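Local coordinates for protein D-alanine--D-alanine ligase (Coxiella burnetii, PDB 3TQT) that catalyses the ATP-dependent joining of two D-alanines into D-alanyl-D-alanine, a building block of bacterial peptidoglycan, at residues E17-I28 with V102-Q110; A233-L244 with Y329-L338. All coordinates share one frame; numbering follows the deposited sequence.

Contact 1 (E17-I28 with V102-Q110)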
loop_
_atom_site.group_PDB
_atom_site.type_symbol
_atom_site.label_atom_id
_atom_site.label_comp_id
_atom_site.label_asym_id
_atom_site.label_seq_id
_atom_site.Cartn_x
_atom_site.Cartn_y
_atom_site.Cartn_z
ATOM N N GLU A 17 -7.227 14.758 -10.346
ATOM C CA GLU A 17 -6.487 14.645 -11.600
ATOM C C GLU A 17 -7.268 13.844 -12.646
ATOM O O GLU A 17 -6.702 13.376 -13.624
ATOM C CB GLU A 17 -5.101 14.034 -11.389
ATOM C CG GLU A 17 -4.078 15.008 -10.824
ATOM C CD GLU A 17 -4.089 15.048 -9.312
ATOM O OE1 GLU A 17 -3.994 13.968 -8.691
ATOM O OE2 GLU A 17 -4.194 16.161 -8.747
ATOM N N HIS A 18 -8.571 13.712 -12.418
ATOM C CA HIS A 18 -9.477 12.972 -13.296
ATOM C C HIS A 18 -9.278 13.328 -14.773
ATOM O O HIS A 18 -9.096 12.448 -15.613
ATOM C CB HIS A 18 -10.913 13.276 -12.870
ATOM C CG HIS A 18 -11.956 12.455 -13.562
ATOM N ND1 HIS A 18 -12.478 12.796 -14.796
ATOM C CD2 HIS A 18 -12.623 11.344 -13.171
ATOM C CE1 HIS A 18 -13.403 11.923 -15.136
ATOM N NE2 HIS A 18 -13.514 11.027 -14.170
ATOM N N GLU A 19 -9.305 14.615 -15.095
ATOM C CA GLU A 19 -9.192 15.020 -16.498
ATOM C C GLU A 19 -7.812 14.750 -17.115
ATOM O O GLU A 19 -7.711 14.364 -18.274
ATOM C CB GLU A 19 -9.637 16.473 -16.688
ATOM C CG GLU A 19 -11.132 16.694 -16.435
ATOM C CD GLU A 19 -12.029 15.992 -17.463
ATOM O OE1 GLU A 19 -11.544 15.702 -18.587
ATOM O OE2 GLU A 19 -13.216 15.729 -17.146
ATOM N N ILE A 20 -6.747 14.942 -16.346
ATOM C CA ILE A 20 -5.418 14.583 -16.821
ATOM C C ILE A 20 -5.332 13.064 -17.058
ATOM O O ILE A 20 -4.701 12.600 -18.008
ATOM C CB ILE A 20 -4.333 14.996 -15.806
ATOM C CG1 ILE A 20 -4.491 16.468 -15.408
ATOM C CG2 ILE A 20 -2.935 14.720 -16.370
ATOM C CD1 ILE A 20 -3.559 16.889 -14.291
ATOM N N SER A 21 -5.974 12.295 -16.186
ATOM C CA SER A 21 -6.005 10.844 -16.319
ATOM C C SER A 21 -6.579 10.426 -17.673
ATOM O O SER A 21 -6.039 9.545 -18.375
ATOM C CB SER A 21 -6.829 10.238 -15.177
ATOM O OG SER A 21 -7.115 8.883 -15.436
ATOM N N ILE A 22 -7.685 11.059 -18.041
ATOM C CA ILE A 22 -8.311 10.772 -19.324
ATOM C C ILE A 22 -7.359 11.119 -20.463
ATOM O O ILE A 22 -7.239 10.355 -21.422
ATOM C CB ILE A 22 -9.620 11.564 -19.491
ATOM C CG1 ILE A 22 -10.663 11.051 -18.496
ATOM C CG2 ILE A 22 -10.125 11.452 -20.927
ATOM C CD1 ILE A 22 -11.722 12.071 -18.142
ATOM N N GLN A 23 -6.694 12.274 -20.375
ATOM C CA GLN A 23 -5.750 12.658 -21.428
ATOM C C GLN A 23 -4.546 11.706 -21.505
ATOM O O GLN A 23 -4.080 11.384 -22.594
ATOM C CB GLN A 23 -5.298 14.115 -21.313
ATOM C CG GLN A 23 -6.423 15.118 -21.585
ATOM C CD GLN A 23 -7.195 14.794 -22.863
ATOM O OE1 GLN A 23 -8.424 14.647 -22.844
ATOM N NE2 GLN A 23 -6.475 14.681 -23.979
ATOM N N SER A 24 -4.045 11.272 -20.354
ATOM C CA SER A 24 -3.002 10.243 -20.320
ATOM C C SER A 24 -3.496 8.972 -21.003
ATOM O O SER A 24 -2.817 8.404 -21.857
ATOM C CB SER A 24 -2.574 9.945 -18.872
ATOM O OG SER A 24 -1.980 11.087 -18.296
ATOM N N ALA A 25 -4.684 8.522 -20.618
ATOM C CA ALA A 25 -5.247 7.303 -21.175
ATOM C C ALA A 25 -5.441 7.414 -22.682
ATOM O O ALA A 25 -5.233 6.446 -23.405
ATOM C CB ALA A 25 -6.555 6.956 -20.506
ATOM N N LYS A 26 -5.843 8.590 -23.157
ATOM C CA LYS A 26 -6.048 8.755 -24.587
ATOM C C LYS A 26 -4.736 8.593 -25.340
ATOM O O LYS A 26 -4.686 7.953 -26.378
ATOM C CB LYS A 26 -6.692 10.099 -24.901
ATOM C CG LYS A 26 -8.150 10.177 -24.509
ATOM C CD LYS A 26 -8.710 11.546 -24.864
ATOM C CE LYS A 26 -10.186 11.646 -24.541
ATOM N NZ LYS A 26 -11.021 11.510 -25.760
ATOM N N ASN A 27 -3.667 9.164 -24.812
ATOM C CA ASN A 27 -2.380 9.035 -25.473
ATOM C C ASN A 27 -1.940 7.585 -25.503
ATOM O O ASN A 27 -1.468 7.085 -26.517
ATOM C CB ASN A 27 -1.315 9.869 -24.762
ATOM C CG ASN A 27 0.017 9.828 -25.473
ATOM O OD1 ASN A 27 0.079 9.917 -26.699
ATOM N ND2 ASN A 27 1.089 9.668 -24.713
ATOM N N ILE A 28 -2.092 6.918 -24.370
ATOM C CA ILE A 28 -1.720 5.520 -24.278
ATOM C C ILE A 28 -2.549 4.701 -25.269
ATOM O O ILE A 28 -2.014 3.884 -26.017
ATOM C CB ILE A 28 -1.922 5.010 -22.849
ATOM C CG1 ILE A 28 -0.831 5.598 -21.943
ATOM C CG2 ILE A 28 -1.903 3.470 -22.810
ATOM C CD1 ILE A 28 -1.079 5.399 -20.472
ATOM N N VAL A 102 -3.506 -4.872 -17.127
ATOM C CA VAL A 102 -4.202 -3.625 -16.853
ATOM C C VAL A 102 -3.195 -2.494 -16.786
ATOM O O VAL A 102 -2.107 -2.652 -16.242
ATOM C CB VAL A 102 -5.000 -3.721 -15.537
ATOM C CG1 VAL A 102 -5.586 -2.380 -15.166
ATOM C CG2 VAL A 102 -6.084 -4.797 -15.660
ATOM N N PHE A 103 -3.555 -1.358 -17.368
ATOM C CA PHE A 103 -2.702 -0.197 -17.337
ATOM C C PHE A 103 -3.407 0.827 -16.459
ATOM O O PHE A 103 -4.282 1.541 -16.925
ATOM C CB PHE A 103 -2.535 0.335 -18.762
ATOM C CG PHE A 103 -1.198 0.963 -19.030
ATOM C CD1 PHE A 103 -0.386 0.482 -20.047
ATOM C CD2 PHE A 103 -0.748 2.017 -18.260
ATOM C CE1 PHE A 103 0.837 1.058 -20.291
ATOM C CE2 PHE A 103 0.471 2.599 -18.506
ATOM C CZ PHE A 103 1.263 2.117 -19.522
ATOM N N PRO A 104 -3.062 0.865 -15.162
ATOM C CA PRO A 104 -3.734 1.807 -14.280
ATOM C C PRO A 104 -3.255 3.204 -14.673
ATOM O O PRO A 104 -2.047 3.464 -14.679
ATOM C CB PRO A 104 -3.222 1.420 -12.882
ATOM C CG PRO A 104 -2.383 0.204 -13.061
ATOM C CD PRO A 104 -1.965 0.158 -14.486
ATOM N N MET A 105 -4.172 4.084 -15.047
ATOM C CA MET A 105 -3.743 5.400 -15.478
ATOM C C MET A 105 -4.617 6.424 -14.799
ATOM O O MET A 105 -4.992 7.435 -15.383
ATOM C CB MET A 105 -3.761 5.526 -17.003
ATOM C CG MET A 105 -3.083 6.792 -17.554
ATOM S SD MET A 105 -1.455 7.195 -16.846
ATOM C CE MET A 105 -0.627 5.597 -16.953
ATOM N N VAL A 106 -4.943 6.126 -13.549
ATOM C CA VAL A 106 -5.594 7.079 -12.676
ATOM C C VAL A 106 -4.518 7.758 -11.831
ATOM O O VAL A 106 -3.803 7.093 -11.075
ATOM C CB VAL A 106 -6.611 6.383 -11.765
ATOM C CG1 VAL A 106 -7.133 7.359 -10.714
ATOM C CG2 VAL A 106 -7.749 5.811 -12.590
ATOM N N HIS A 107 -4.390 9.075 -11.979
ATOM C CA HIS A 107 -3.422 9.851 -11.200
ATOM C C HIS A 107 -3.995 10.229 -9.840
ATOM O O HIS A 107 -5.194 10.467 -9.704
ATOM C CB HIS A 107 -3.011 11.137 -11.934
ATOM C CG HIS A 107 -2.624 10.931 -13.369
ATOM N ND1 HIS A 107 -1.496 10.232 -13.747
ATOM C CD2 HIS A 107 -3.209 11.351 -14.517
ATOM C CE1 HIS A 107 -1.412 10.217 -15.069
ATOM N NE2 HIS A 107 -2.437 10.891 -15.557
ATOM N N GLY A 108 -3.119 10.301 -8.841
ATOM C CA GLY A 108 -3.486 10.739 -7.510
ATOM C C GLY A 108 -4.333 9.758 -6.723
ATOM O O GLY A 108 -4.139 8.536 -6.783
ATOM N N THR A 109 -5.274 10.311 -5.965
ATOM C CA THR A 109 -6.160 9.518 -5.133
ATOM C C THR A 109 -6.718 8.310 -5.882
ATOM O O THR A 109 -7.092 8.400 -7.059
ATOM C CB THR A 109 -7.291 10.391 -4.566
ATOM O OG1 THR A 109 -6.720 11.431 -3.769
ATOM C CG2 THR A 109 -8.228 9.574 -3.707
ATOM N N GLN A 110 -6.737 7.175 -5.184
ATOM C CA GLN A 110 -7.244 5.901 -5.707
ATOM C C GLN A 110 -6.293 5.232 -6.703
ATOM O O GLN A 110 -6.063 4.021 -6.640
ATOM C CB GLN A 110 -8.645 6.066 -6.325
ATOM C CG GLN A 110 -9.632 6.885 -5.477
ATOM C CD GLN A 110 -9.879 6.305 -4.095
ATOM O OE1 GLN A 110 -8.949 5.888 -3.410
ATOM N NE2 GLN A 110 -11.139 6.289 -3.674
#

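Contact 2 (A233-L244 with Y329-L338)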
loop_
_atom_site.group_PDB
_atom_site.type_symbol
_atom_site.label_atom_id
_atom_site.label_comp_id
_atom_site.label_asym_id
_atom_site.label_seq_id
_atom_site.Cartn_x
_atom_site.Cartn_y
_atom_site.Cartn_z
ATOM N N ALA A 233 12.969 9.772 -15.883
ATOM C CA ALA A 233 12.025 8.685 -16.056
ATOM C C ALA A 233 12.770 7.381 -15.860
ATOM O O ALA A 233 13.807 7.156 -16.475
ATOM C CB ALA A 233 11.408 8.735 -17.435
ATOM N N VAL A 234 12.241 6.534 -14.984
ATOM C CA VAL A 234 12.820 5.219 -14.732
ATOM C C VAL A 234 11.887 4.134 -15.263
ATOM O O VAL A 234 10.658 4.230 -15.157
ATOM C CB VAL A 234 13.081 5.007 -13.231
ATOM C CG1 VAL A 234 13.656 3.611 -12.967
ATOM C CG2 VAL A 234 14.028 6.077 -12.707
ATOM N N LEU A 235 12.480 3.112 -15.861
ATOM C CA LEU A 235 11.713 2.013 -16.436
ATOM C C LEU A 235 12.363 0.693 -16.092
ATOM O O LEU A 235 13.567 0.511 -16.281
ATOM C CB LEU A 235 11.666 2.161 -17.945
ATOM C CG LEU A 235 11.045 1.024 -18.743
ATOM C CD1 LEU A 235 9.549 0.964 -18.499
ATOM C CD2 LEU A 235 11.349 1.270 -20.216
ATOM N N GLY A 236 11.560 -0.237 -15.589
ATOM C CA GLY A 236 12.057 -1.574 -15.341
ATOM C C GLY A 236 11.445 -2.180 -14.100
ATOM O O GLY A 236 10.651 -1.545 -13.414
ATOM N N ASN A 237 11.837 -3.418 -13.821
ATOM C CA ASN A 237 11.462 -4.090 -12.599
ATOM C C ASN A 237 12.717 -4.189 -11.764
ATOM O O ASN A 237 13.060 -3.254 -11.056
ATOM C CB ASN A 237 10.893 -5.483 -12.895
ATOM C CG ASN A 237 9.445 -5.431 -13.350
ATOM O OD1 ASN A 237 8.764 -4.430 -13.131
ATOM N ND2 ASN A 237 8.965 -6.512 -13.975
ATOM N N GLY A 238 13.419 -5.311 -11.893
ATOM C CA GLY A 238 14.631 -5.543 -11.135
ATOM C C GLY A 238 15.837 -4.775 -11.641
ATOM O O GLY A 238 16.690 -4.375 -10.845
ATOM N N ALA A 239 15.914 -4.572 -12.958
ATOM C CA ALA A 239 17.048 -3.872 -13.562
ATOM C C ALA A 239 16.620 -2.562 -14.219
ATOM O O ALA A 239 16.583 -2.459 -15.442
ATOM C CB ALA A 239 17.751 -4.761 -14.571
ATOM N N PRO A 240 16.314 -1.554 -13.398
ATOM C CA PRO A 240 15.752 -0.279 -13.861
ATOM C C PRO A 240 16.728 0.506 -14.722
ATOM O O PRO A 240 17.931 0.496 -14.457
ATOM C CB PRO A 240 15.490 0.491 -12.554
ATOM C CG PRO A 240 15.609 -0.531 -11.450
ATOM C CD PRO A 240 16.584 -1.545 -11.952
ATOM N N LYS A 241 16.195 1.184 -15.735
ATOM C CA LYS A 241 16.971 2.057 -16.608
ATOM C C LYS A 241 16.451 3.472 -16.447
ATOM O O LYS A 241 15.273 3.684 -16.170
ATOM C CB LYS A 241 16.842 1.631 -18.073
ATOM C CG LYS A 241 17.480 0.284 -18.390
ATOM C CD LYS A 241 17.259 -0.102 -19.852
ATOM C CE LYS A 241 15.770 -0.156 -20.207
ATOM N NZ LYS A 241 15.504 -0.722 -21.571
ATOM N N ALA A 242 17.335 4.441 -16.619
ATOM C CA ALA A 242 16.955 5.827 -16.412
ATOM C C ALA A 242 17.055 6.600 -17.719
ATOM O O ALA A 242 17.980 6.392 -18.499
ATOM C CB ALA A 242 17.840 6.448 -15.343
ATOM N N SER A 243 16.091 7.481 -17.960
ATOM C CA SER A 243 16.092 8.329 -19.147
ATOM C C SER A 243 17.118 9.434 -18.987
ATOM O O SER A 243 17.694 9.611 -17.921
ATOM C CB SER A 243 14.717 8.980 -19.328
ATOM O OG SER A 243 14.493 9.943 -18.295
ATOM N N LEU A 244 17.345 10.182 -20.057
ATOM C CA LEU A 244 18.029 11.450 -19.923
ATOM C C LEU A 244 17.157 12.341 -19.051
ATOM O O LEU A 244 15.925 12.295 -19.136
ATOM C CB LEU A 244 18.255 12.090 -21.289
ATOM C CG LEU A 244 19.219 11.278 -22.158
ATOM C CD1 LEU A 244 19.353 11.877 -23.542
ATOM C CD2 LEU A 244 20.576 11.161 -21.476
ATOM N N TYR A 329 7.154 12.116 -18.572
ATOM C CA TYR A 329 7.586 10.722 -18.543
ATOM C C TYR A 329 7.789 10.140 -19.959
ATOM O O TYR A 329 8.888 9.728 -20.300
ATOM C CB TYR A 329 6.680 9.833 -17.686
ATOM C CG TYR A 329 7.281 8.452 -17.532
ATOM C CD1 TYR A 329 8.147 8.160 -16.481
ATOM C CD2 TYR A 329 7.029 7.466 -18.469
ATOM C CE1 TYR A 329 8.727 6.903 -16.358
ATOM C CE2 TYR A 329 7.600 6.213 -18.353
ATOM C CZ TYR A 329 8.444 5.936 -17.305
ATOM O OH TYR A 329 9.014 4.686 -17.209
ATOM N N PRO A 330 6.739 10.117 -20.788
ATOM C CA PRO A 330 6.997 9.636 -22.148
ATOM C C PRO A 330 7.959 10.526 -22.938
ATOM O O PRO A 330 8.750 9.968 -23.691
ATOM C CB PRO A 330 5.612 9.633 -22.799
ATOM C CG PRO A 330 4.768 10.533 -21.946
ATOM C CD PRO A 330 5.306 10.356 -20.554
ATOM N N LYS A 331 7.895 11.851 -22.785
ATOM C CA LYS A 331 8.787 12.733 -23.539
ATOM C C LYS A 331 10.260 12.475 -23.220
ATOM O O LYS A 331 11.098 12.461 -24.109
ATOM C CB LYS A 331 8.461 14.205 -23.293
ATOM C CG LYS A 331 7.301 14.731 -24.099
ATOM C CD LYS A 331 7.084 16.216 -23.808
ATOM C CE LYS A 331 8.374 17.012 -23.976
ATOM N NZ LYS A 331 8.198 18.465 -23.681
ATOM N N MET A 332 10.582 12.284 -21.948
ATOM C CA MET A 332 11.958 11.976 -21.576
ATOM C C MET A 332 12.437 10.673 -22.218
ATOM O O MET A 332 13.554 10.604 -22.747
ATOM C CB MET A 332 12.113 11.917 -20.059
ATOM C CG MET A 332 12.162 13.300 -19.430
ATOM S SD MET A 332 12.549 13.239 -17.682
ATOM C CE MET A 332 10.999 12.662 -16.991
ATOM N N TRP A 333 11.602 9.635 -22.176
ATOM C CA TRP A 333 11.981 8.394 -22.853
ATOM C C TRP A 333 12.170 8.593 -24.352
ATOM O O TRP A 333 13.148 8.109 -24.921
ATOM C CB TRP A 333 11.019 7.235 -22.556
ATOM C CG TRP A 333 11.372 6.558 -21.272
ATOM C CD1 TRP A 333 10.573 6.387 -20.178
ATOM C CD2 TRP A 333 12.650 6.011 -20.923
ATOM N NE1 TRP A 333 11.266 5.752 -19.183
ATOM C CE2 TRP A 333 12.542 5.509 -19.612
ATOM C CE3 TRP A 333 13.872 5.890 -21.596
ATOM C CZ2 TRP A 333 13.611 4.894 -18.959
ATOM C CZ3 TRP A 333 14.930 5.279 -20.948
ATOM C CH2 TRP A 333 14.790 4.785 -19.644
ATOM N N GLU A 334 11.248 9.303 -24.991
ATOM C CA GLU A 334 11.385 9.555 -26.429
ATOM C C GLU A 334 12.715 10.233 -26.700
ATOM O O GLU A 334 13.402 9.919 -27.670
ATOM C CB GLU A 334 10.246 10.428 -26.953
ATOM C CG GLU A 334 8.867 9.847 -26.778
ATOM C CD GLU A 334 7.816 10.627 -27.541
ATOM O OE1 GLU A 334 8.193 11.404 -28.447
ATOM O OE2 GLU A 334 6.616 10.463 -27.233
ATOM N N ALA A 335 13.069 11.173 -25.833
ATOM C CA ALA A 335 14.293 11.944 -25.997
ATOM C C ALA A 335 15.521 11.083 -25.743
ATOM O O ALA A 335 16.640 11.473 -26.078
ATOM C CB ALA A 335 14.292 13.156 -25.070
ATOM N N SER A 336 15.297 9.909 -25.155
ATOM C CA SER A 336 16.370 8.988 -24.813
ATOM C C SER A 336 16.486 7.852 -25.824
ATOM O O SER A 336 17.272 6.928 -25.641
ATOM C CB SER A 336 16.138 8.407 -23.413
ATOM O OG SER A 336 16.138 9.447 -22.455
ATOM N N GLY A 337 15.682 7.914 -26.877
ATOM C CA GLY A 337 15.728 6.907 -27.921
ATOM C C GLY A 337 14.715 5.797 -27.726
ATOM O O GLY A 337 14.820 4.743 -28.345
ATOM N N LEU A 338 13.726 6.017 -26.869
ATOM C CA LEU A 338 12.685 5.012 -26.683
ATOM C C LEU A 338 11.322 5.579 -27.073
ATOM O O LEU A 338 10.692 6.255 -26.273
ATOM C CB LEU A 338 12.659 4.537 -25.223
ATOM C CG LEU A 338 11.654 3.435 -24.867
ATOM C CD1 LEU A 338 11.937 2.138 -25.617
ATOM C CD2 LEU A 338 11.661 3.179 -23.363
#

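Contact 1 (E17-I28 with V102-Q110)
His107 lies against the first two turns of helix 18-31, its imidazole edge turned to the helix: CD2 comes to 3.7 Å from Ile20 C, and NE2 is hydrogen-bonded to Ser24 OG at 2.8 Å, both partners lying in the ring plane. With ND1 bonded to Ile320 O, both ring nitrogens are held, which fixes the rotation of the ring. At the N-cap, Glu17 CB packs on His107 CB at 3.6 Å; the bend at chi2 (88°) carries the carboxylate on to Gly108, where OE1 is 3.5 Å from CA. Deeper in, Ile28 CD1 touches Met105 CE at 3.6 Å and sits over a face of the Phe103 ring, 4.2 Å from its centroid and 28° off the normal, a CH-pi contact. Between these two regions Ser21 OG donates to Met105 O (2.6 Å), tilted 24° from the carbonyl plane, and is also hydrogen-bonded to Gly12 N. The contact joins the helix that follows strand 5-12 to the loop leaving strand 101-104, the neighbouring parallel strand of the N-terminal Rossmann-like sheet; helix 340-370 packs on Phe103, and helix 115-122 on Val106.

Contact 2 (A233-L244 with Y329-L338)
Trp333 carries the tight part of this contact, its indole packed against the paired strands 233-236 and 241-242. Ser243 CB stands over the centre of the six-membered ring, 3.8 Å from the centroid and 7° off the normal, a CH-pi contact; Leu338 CD2 lies over the opposite face, offset toward the rim. Ala233 CB is wedged between the two aromatic side chains, 3.4 Å from Tyr329 CE1 and 3.5 Å from Trp333 NE1. With CG anti to the backbone N, Tyr329 extends its hydroxyl to the strand, where OH donates to Val234 O (2.7 Å) from above the carbonyl plane, and accepts a weak bond from Trp333 NE1. Buried Ser243 OG is gripped within its own hairpin, accepting from Ala233 N and donating to Leu244 O.

Toward solvent the packing thins. Exposed Leu244 has CD1 3.7 Å from Ala335 O, but its backbone is held firmly: N donates to Ser336 OG at 2.8 Å and 167°, and that hydroxyl in turn donates to Met332 O. Here the helix ends in a Schellman motif at Gly337. Helix 329-335 crosses strand 233-236 at -78°, with axes 8.5 Å apart, on the antiparallel sheet of the ATP-grasp domain; strand 298-306 adjoins Val234, helix 277-293 packs against that side chain, and helix 340-370 flanks Leu235.

In the fold
Contact 1 belongs to the N-terminal domain and contact 2 to the ATP-grasp domain; their centres are 19 Å apart and their nearest atoms about 5 Å, without touching. Phe323 bridges this interval: its backbone N bonds Ser24 OG of contact 1, and its ring meets that of Tyr329 in contact 2. Helix 340-370 also packs on both. Each contact borders the predicted active site. In contact 1 the side chain of Glu17 is about 4 Å from that of Ser192, a predicted ATP-binding residue; in contact 2 that of Met332 is about 6 Å from that of Asp303, a predicted magnesium ligand. This is consistent with a site between the domains.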